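Local coordinates for Alpha/beta hydrolase fold protein (Sphaerobacter thermophilus, PDB 3R0V), which probably acts as a hydrolase of the alpha/beta hydrolase fold, its natural substrate not established, and binds D-malate in the crystal, at residues A[15-20]-A[82-87]; A[27-32]-A[76-81]. All coordinates share one frame; numbering follows the deposited sequence.

Contact 1: A[15-20]-A[82-87]; sequences IAFERS and IDAAGG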
ATOM      1  N   ILE A  15      -8.130  -1.974 -15.482  1.00 12.08           N
ATOM      2  CA  ILE A  15      -7.376  -2.380 -14.299  1.00 12.08           C
ATOM      3  C   ILE A  15      -7.242  -3.896 -14.299  1.00 12.20           C
ATOM      4  O   ILE A  15      -8.244  -4.618 -14.249  1.00 12.71           O
ATOM      5  CB  ILE A  15      -8.065  -1.914 -12.997  1.00 11.89           C
ATOM      6  CG1 ILE A  15      -8.296  -0.398 -13.043  1.00 14.58           C
ATOM      7  CG2 ILE A  15      -7.233  -2.312 -11.756  1.00 11.21           C
ATOM      8  CD1 ILE A  15      -7.023   0.457 -13.059  1.00 17.85           C
ATOM      9  N   ALA A  16      -5.999  -4.371 -14.377  1.00 11.47           N
ATOM     10  CA  ALA A  16      -5.710  -5.802 -14.473  1.00 12.92           C
ATOM     11  C   ALA A  16      -5.684  -6.453 -13.093  1.00 12.61           C
ATOM     12  O   ALA A  16      -5.186  -5.877 -12.126  1.00 12.51           O
ATOM     13  CB  ALA A  16      -4.371  -6.024 -15.200  1.00 11.57           C
ATOM     14  N   PHE A  17      -6.210  -7.671 -13.008  1.00 12.73           N
ATOM     15  CA  PHE A  17      -6.283  -8.362 -11.726  1.00 14.45           C
ATOM     16  C   PHE A  17      -6.321  -9.861 -11.935  1.00 18.32           C
ATOM     17  O   PHE A  17      -6.529 -10.345 -13.051  1.00 17.04           O
ATOM     18  CB  PHE A  17      -7.530  -7.939 -10.935  1.00 14.53           C
ATOM     19  CG  PHE A  17      -8.818  -8.458 -11.519  1.00 14.09           C
ATOM     20  CD1 PHE A  17      -9.426  -9.599 -11.006  1.00 14.73           C
ATOM     21  CD2 PHE A  17      -9.414  -7.818 -12.582  1.00 16.94           C
ATOM     22  CE1 PHE A  17     -10.601 -10.088 -11.556  1.00 18.01           C
ATOM     23  CE2 PHE A  17     -10.587  -8.302 -13.135  1.00 17.85           C
ATOM     24  CZ  PHE A  17     -11.183  -9.438 -12.612  1.00 15.83           C
ATOM     25  N   GLU A  18      -6.105 -10.594 -10.851  1.00 15.32           N
ATOM     26  CA  GLU A  18      -6.318 -12.031 -10.876  1.00 16.52           C
ATOM     27  C   GLU A  18      -6.972 -12.492  -9.581  1.00 18.51           C
ATOM     28  O   GLU A  18      -6.777 -11.883  -8.531  1.00 16.32           O
ATOM     29  CB  GLU A  18      -5.023 -12.791 -11.148  1.00 23.31           C
ATOM     30  CG  GLU A  18      -3.905 -12.543 -10.172  1.00 28.56           C
ATOM     31  CD  GLU A  18      -2.629 -13.264 -10.582  1.00 40.20           C
ATOM     32  OE1 GLU A  18      -2.493 -14.464 -10.264  1.00 46.75           O
ATOM     33  OE2 GLU A  18      -1.770 -12.634 -11.237  1.00 37.68           O
ATOM     34  N   ARG A  19      -7.769 -13.551  -9.685  1.00 17.12           N
ATOM     35  CA  ARG A  19      -8.479 -14.132  -8.557  1.00 16.64           C
ATOM     36  C   ARG A  19      -7.904 -15.497  -8.255  1.00 17.83           C
ATOM     37  O   ARG A  19      -7.559 -16.252  -9.166  1.00 21.06           O
ATOM     38  CB  ARG A  19      -9.942 -14.395  -8.903  1.00 22.21           C
ATOM     39  CG  ARG A  19     -10.828 -13.219  -9.209  1.00 26.98           C
ATOM     40  CD  ARG A  19     -12.299 -13.647  -9.030  1.00 29.71           C
ATOM     41  NE  ARG A  19     -13.223 -12.626  -9.509  1.00 28.52           N
ATOM     42  CZ  ARG A  19     -13.459 -12.396 -10.793  1.00 28.66           C
ATOM     43  NH1 ARG A  19     -12.832 -13.120 -11.715  1.00 25.80           N
ATOM     44  NH2 ARG A  19     -14.308 -11.445 -11.159  1.00 30.86           N
ATOM     45  N   SER A  20      -7.874 -15.857  -6.984  1.00 16.84           N
ATOM     46  CA  SER A  20      -7.520 -17.217  -6.622  1.00 18.10           C
ATOM     47  C   SER A  20      -8.250 -17.567  -5.352  1.00 17.10           C
ATOM     48  O   SER A  20      -8.833 -16.703  -4.698  1.00 16.59           O
ATOM     49  CB  SER A  20      -6.011 -17.367  -6.432  1.00 20.89           C
ATOM     50  OG  SER A  20      -5.532 -16.494  -5.425  1.00 21.84           O
ATOM     51  N   ILE A  82     -13.132  -4.140  -6.039  1.00 11.80           N
ATOM     52  CA  ILE A  82     -14.061  -4.672  -5.048  1.00 10.90           C
ATOM     53  C   ILE A  82     -15.329  -5.184  -5.756  1.00 11.65           C
ATOM     54  O   ILE A  82     -15.885  -6.205  -5.358  1.00 11.94           O
ATOM     55  CB  ILE A  82     -14.366  -3.645  -3.939  1.00 10.02           C
ATOM     56  CG1 ILE A  82     -13.107  -3.396  -3.107  1.00 12.73           C
ATOM     57  CG2 ILE A  82     -15.493  -4.156  -3.005  1.00 11.14           C
ATOM     58  CD1 ILE A  82     -13.217  -2.205  -2.205  1.00 13.42           C
ATOM     59  N   ASP A  83     -15.776  -4.497  -6.805  1.00 11.67           N
ATOM     60  CA  ASP A  83     -16.884  -5.012  -7.617  1.00 11.55           C
ATOM     61  C   ASP A  83     -16.531  -6.346  -8.269  1.00 12.38           C
ATOM     62  O   ASP A  83     -17.346  -7.275  -8.260  1.00 13.43           O
ATOM     63  CB  ASP A  83     -17.358  -3.987  -8.646  1.00 13.63           C
ATOM     64  CG  ASP A  83     -18.356  -3.008  -8.069  1.00 16.22           C
ATOM     65  OD1 ASP A  83     -19.122  -3.400  -7.153  1.00 17.26           O
ATOM     66  OD2 ASP A  83     -18.373  -1.845  -8.520  1.00 20.07           O
ATOM     67  N   ALA A  84     -15.322  -6.450  -8.824  1.00 14.58           N
ATOM     68  CA  ALA A  84     -14.860  -7.712  -9.386  1.00 14.95           C
ATOM     69  C   ALA A  84     -14.860  -8.820  -8.331  1.00 16.06           C
ATOM     70  O   ALA A  84     -15.090  -9.988  -8.647  1.00 17.65           O
ATOM     71  CB  ALA A  84     -13.464  -7.547  -9.994  1.00 15.39           C
ATOM     72  N   ALA A  85     -14.597  -8.445  -7.082  1.00 13.52           N
ATOM     73  CA  ALA A  85     -14.596  -9.391  -5.969  1.00 13.12           C
ATOM     74  C   ALA A  85     -16.000  -9.785  -5.513  1.00 13.38           C
ATOM     75  O   ALA A  85     -16.151 -10.675  -4.658  1.00 16.64           O
ATOM     76  CB  ALA A  85     -13.821  -8.809  -4.800  1.00 13.80           C
ATOM     77  N   GLY A  86     -17.021  -9.110  -6.035  1.00 12.03           N
ATOM     78  CA  GLY A  86     -18.392  -9.464  -5.715  1.00 13.32           C
ATOM     79  C   GLY A  86     -19.229  -8.301  -5.230  1.00 13.69           C
ATOM     80  O   GLY A  86     -20.451  -8.436  -5.129  1.00 14.47           O
ATOM     81  N   GLY A  87     -18.593  -7.174  -4.907  1.00 13.55           N
ATOM     82  CA  GLY A  87     -19.326  -5.979  -4.525  1.00 12.65           C
ATOM     83  C   GLY A  87     -19.005  -5.458  -3.140  1.00 12.26           C
ATOM     84  O   GLY A  87     -19.354  -4.320  -2.804  1.00 11.70           O
TER
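Phe17 and Arg19 meet Ala84 through two different first torsions: Phe17 holds CG between its backbone N and carbonyl carbon (chi1 71°), which swings the ring toward the helix, while Arg19 sets CG beside its backbone N and then runs extended to NE. Their shared target is the end of helix 71-84 in this alpha/beta hydrolase fold, where Gly86, at positive phi, forms a Schellman motif. There Gly86 N bonds to Asp83 O and Gly87 N to Ile82 O, turning the chain out of the helix beside the Ala84 carbonyl. The methyl of Ala84 lies over one face of the Phe17 ring, toward its rim, as a CH-pi contact, with CB 4.3 Å from the centroid. The ring in turn stands edge-on to the Arg19 guanidinium, the two planes nearly perpendicular, with Phe17 CE1 3.7 Å above the centre of the guanidinium plane. The phenyl edge thus supports the charged group from one face while the oxygen of Ala84 meets it at its rim. Helix ends of this polarity carry partial negative charge, which probably strengthens the attraction. Ile81 and Val7 also pack on Phe17, and the contact lies away from the malate pocket. Arg19 NH2 donates to Ala84 O at 3.0 Å and 158°, with the oxygen close to the plane of the guanidinium, and NE adds a weak bond of 3.3 Å to the same Ala84 O.

Contact 2: A[27-32]-A[76-81]; sequences VLVGGA and EDLAAI. With MLT (D-malate), chain F.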
ATOM      1  N   VAL A  27      -9.260  -8.273  -0.980  1.00 11.17           N
ATOM      2  CA  VAL A  27      -8.516  -7.535  -1.989  1.00 10.35           C
ATOM      3  C   VAL A  27      -7.210  -7.060  -1.371  1.00 12.12           C
ATOM      4  O   VAL A  27      -7.195  -6.480  -0.281  1.00 12.24           O
ATOM      5  CB  VAL A  27      -9.302  -6.320  -2.490  1.00  9.66           C
ATOM      6  CG1 VAL A  27      -8.441  -5.485  -3.457  1.00 11.34           C
ATOM      7  CG2 VAL A  27     -10.580  -6.769  -3.180  1.00 11.87           C
ATOM      8  N   LEU A  28      -6.108  -7.341  -2.059  1.00 10.77           N
ATOM      9  CA  LEU A  28      -4.789  -6.897  -1.604  1.00 10.41           C
ATOM     10  C   LEU A  28      -4.433  -5.624  -2.357  1.00 13.00           C
ATOM     11  O   LEU A  28      -4.525  -5.584  -3.597  1.00 13.58           O
ATOM     12  CB  LEU A  28      -3.731  -7.971  -1.870  1.00 12.51           C
ATOM     13  CG  LEU A  28      -4.025  -9.375  -1.331  1.00 14.65           C
ATOM     14  CD1 LEU A  28      -2.833 -10.314  -1.528  1.00 18.02           C
ATOM     15  CD2 LEU A  28      -4.403  -9.346   0.120  1.00 15.81           C
ATOM     16  N   VAL A  29      -4.054  -4.579  -1.624  1.00  9.88           N
ATOM     17  CA  VAL A  29      -3.698  -3.303  -2.235  1.00 11.92           C
ATOM     18  C   VAL A  29      -2.215  -3.030  -2.001  1.00 10.82           C
ATOM     19  O   VAL A  29      -1.772  -2.886  -0.859  1.00 12.84           O
ATOM     20  CB  VAL A  29      -4.514  -2.131  -1.631  1.00 12.20           C
ATOM     21  CG1 VAL A  29      -4.154  -0.826  -2.337  1.00 12.29           C
ATOM     22  CG2 VAL A  29      -6.020  -2.395  -1.728  1.00 11.49           C
ATOM     23  N   GLY A  30      -1.445  -2.947  -3.080  1.00 11.11           N
ATOM     24  CA  GLY A  30      -0.010  -2.776  -2.952  1.00 12.64           C
ATOM     25  C   GLY A  30       0.418  -1.334  -2.768  1.00 10.26           C
ATOM     26  O   GLY A  30      -0.335  -0.408  -3.042  1.00 10.85           O
ATOM     27  N   GLY A  31       1.647  -1.158  -2.297  1.00 11.06           N
ATOM     28  CA  GLY A  31       2.197   0.165  -2.048  1.00 10.94           C
ATOM     29  C   GLY A  31       3.076   0.696  -3.166  1.00 12.41           C
ATOM     30  O   GLY A  31       2.963   0.287  -4.320  1.00 12.24           O
ATOM     31  N   ALA A  32       3.963   1.621  -2.814  1.00 12.07           N
ATOM     32  CA  ALA A  32       4.820   2.247  -3.810  1.00 11.57           C
ATOM     33  C   ALA A  32       5.646   1.181  -4.520  1.00 11.85           C
ATOM     34  O   ALA A  32       6.157   0.252  -3.897  1.00 12.57           O
ATOM     35  CB  ALA A  32       5.715   3.299  -3.154  1.00 13.38           C
ATOM     36  N   GLU A  76     -11.383   4.961  -7.213  1.00 10.49           N
ATOM     37  CA  GLU A  76     -12.300   4.377  -8.182  1.00 10.35           C
ATOM     38  C   GLU A  76     -11.761   3.052  -8.729  1.00 12.91           C
ATOM     39  O   GLU A  76     -12.534   2.116  -8.983  1.00 12.45           O
ATOM     40  CB  GLU A  76     -12.578   5.376  -9.306  1.00 11.60           C
ATOM     41  CG  GLU A  76     -13.378   6.584  -8.823  1.00 13.01           C
ATOM     42  CD  GLU A  76     -13.326   7.780  -9.772  1.00 15.90           C
ATOM     43  OE1 GLU A  76     -12.761   7.675 -10.882  1.00 15.28           O
ATOM     44  OE2 GLU A  76     -13.868   8.838  -9.395  1.00 17.83           O
ATOM     45  N   ASP A  77     -10.443   2.955  -8.902  1.00 11.47           N
ATOM     46  CA  ASP A  77      -9.856   1.684  -9.334  1.00 12.54           C
ATOM     47  C   ASP A  77     -10.151   0.595  -8.300  1.00 10.60           C
ATOM     48  O   ASP A  77     -10.565  -0.515  -8.643  1.00 11.07           O
ATOM     49  CB  ASP A  77      -8.336   1.784  -9.541  1.00  9.75           C
ATOM     50  CG  ASP A  77      -7.934   2.751 -10.651  1.00 12.89           C
ATOM     51  OD1 ASP A  77      -8.738   3.024 -11.561  1.00 13.27           O
ATOM     52  OD2 ASP A  77      -6.780   3.226 -10.615  1.00 12.69           O
ATOM     53  N   LEU A  78      -9.906   0.910  -7.035  1.00 10.44           N
ATOM     54  CA  LEU A  78     -10.162  -0.046  -5.968  1.00  9.71           C
ATOM     55  C   LEU A  78     -11.653  -0.389  -5.915  1.00 10.90           C
ATOM     56  O   LEU A  78     -12.020  -1.554  -5.729  1.00 11.64           O
ATOM     57  CB  LEU A  78      -9.654   0.507  -4.639  1.00  9.55           C
ATOM     58  CG  LEU A  78      -9.908  -0.368  -3.408  1.00 10.31           C
ATOM     59  CD1 LEU A  78      -9.383  -1.789  -3.622  1.00 12.59           C
ATOM     60  CD2 LEU A  78      -9.262   0.274  -2.171  1.00 13.67           C
ATOM     61  N   ALA A  79     -12.524   0.595  -6.119  1.00 11.41           N
ATOM     62  CA  ALA A  79     -13.962   0.310  -6.175  1.00 12.69           C
ATOM     63  C   ALA A  79     -14.307  -0.703  -7.277  1.00 11.88           C
ATOM     64  O   ALA A  79     -15.118  -1.614  -7.067  1.00 11.83           O
ATOM     65  CB  ALA A  79     -14.747   1.599  -6.361  1.00 12.96           C
ATOM     66  N   ALA A  80     -13.675  -0.567  -8.441  1.00 11.58           N
ATOM     67  CA  ALA A  80     -13.909  -1.498  -9.541  1.00 12.12           C
ATOM     68  C   ALA A  80     -13.431  -2.896  -9.190  1.00 10.60           C
ATOM     69  O   ALA A  80     -14.066  -3.889  -9.549  1.00 12.96           O
ATOM     70  CB  ALA A  80     -13.221  -0.994 -10.816  1.00 11.50           C
ATOM     71  N   ILE A  81     -12.310  -2.983  -8.492  1.00 10.55           N
ATOM     72  CA  ILE A  81     -11.774  -4.276  -8.079  1.00 11.82           C
ATOM     73  C   ILE A  81     -12.644  -4.933  -6.992  1.00 10.92           C
ATOM     74  O   ILE A  81     -12.852  -6.149  -7.005  1.00 11.57           O
ATOM     75  CB  ILE A  81     -10.296  -4.128  -7.622  1.00 11.17           C
ATOM     76  CG1 ILE A  81      -9.433  -3.738  -8.837  1.00 10.99           C
ATOM     77  CG2 ILE A  81      -9.797  -5.405  -6.957  1.00 14.18           C
ATOM     78  CD1 ILE A  81      -9.420  -4.761  -9.945  1.00 15.46           C
TER
HETATM   79  C1  MLT F 264       5.568   2.712   0.655  1.00  9.81           C
HETATM   80  O1  MLT F 264       4.621   2.186  -0.017  1.00 16.30           O
HETATM   81  O2  MLT F 264       5.370   3.626   1.454  1.00 25.71           O
HETATM   82  C2  MLT F 264       6.952   2.158   0.455  1.00 33.26           C
HETATM   83  O3  MLT F 264       6.888   0.941  -0.261  1.00 41.83           O
HETATM   84  C3  MLT F 264       7.653   1.960   1.792  1.00 36.68           C
HETATM   85  C4  MLT F 264       8.862   1.067   1.622  1.00 41.47           C
HETATM   86  O4  MLT F 264       9.073   0.450   0.555  1.00 43.26           O
HETATM   87  O5  MLT F 264       9.678   0.933   2.558  1.00 46.58           O
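Val27, Val29, Leu78 and Ile81 make up the apolar side of this contact, where strand 27-29 runs nearly antiparallel (157°) to helix 76-81 with their axes 10.2 Å apart. The helix belongs to the beta-alpha-beta crossover that leads from strand 51-52 over strand 25-29 to strand 89-94 in the central sheet. Leu78, with CG anti to its backbone N (chi1 178°), sends its tip across to the sheet, and the one methyl CD1 touches both valines: CG1 of Val27 at 3.8 Å and CG2 of Val29 at 3.9 Å. The Val29 side chain meets the leucine at about a right angle. Ile81 uses its short branch, placing CG2 3.8 Å from Val27 CG1, while its longer arm leads off toward Ile15. All four residues are buried, and no hydrogen bond joins the segments.

Polar contacts begin where the strand gives way to loop. Ala32 N donates to O1 of the D-malate carboxylate at 2.9 Å and 166°, an almost straight bond, and the amide of Ser96 also bonds to the ligand. Gly31 CA lies 3.8 Å from malate O1, and a CB there would run into that oxygen.

Ser95 lies in a GxSxG pattern that resembles a nucleophile elbow. Two backbone N-H groups, of Ala32 and Ser96, that bond one ligand beside it are consistent with an oxyanion hole, set at the end of a strand that meets helix 76-81 through hydrocarbon side chains alone.

Overall arrangement
From the N terminus, strand 14-16 and the residues after it supply the first half of contact 1. The chain then enters the central sheet with edge strand 20-21 and passes to strand 25-29, the first half of contact 2, before helix 71-84 and the turn after it complete both: residues 76-81 close the shorter loop with 27-32, and residues 82-87 close the longer one with 15-20. Contact 2 therefore lies wholly within the span of contact 1. The same helix faces the sheet and, on another side, the small antiparallel hairpin of strands 6-8 and 14-16. The two sites also touch directly: Ile81 CD1 reaches Phe17 CB (3.8 Å) and Ile15 CG2 (3.7 Å), joining hairpin, helix and sheet.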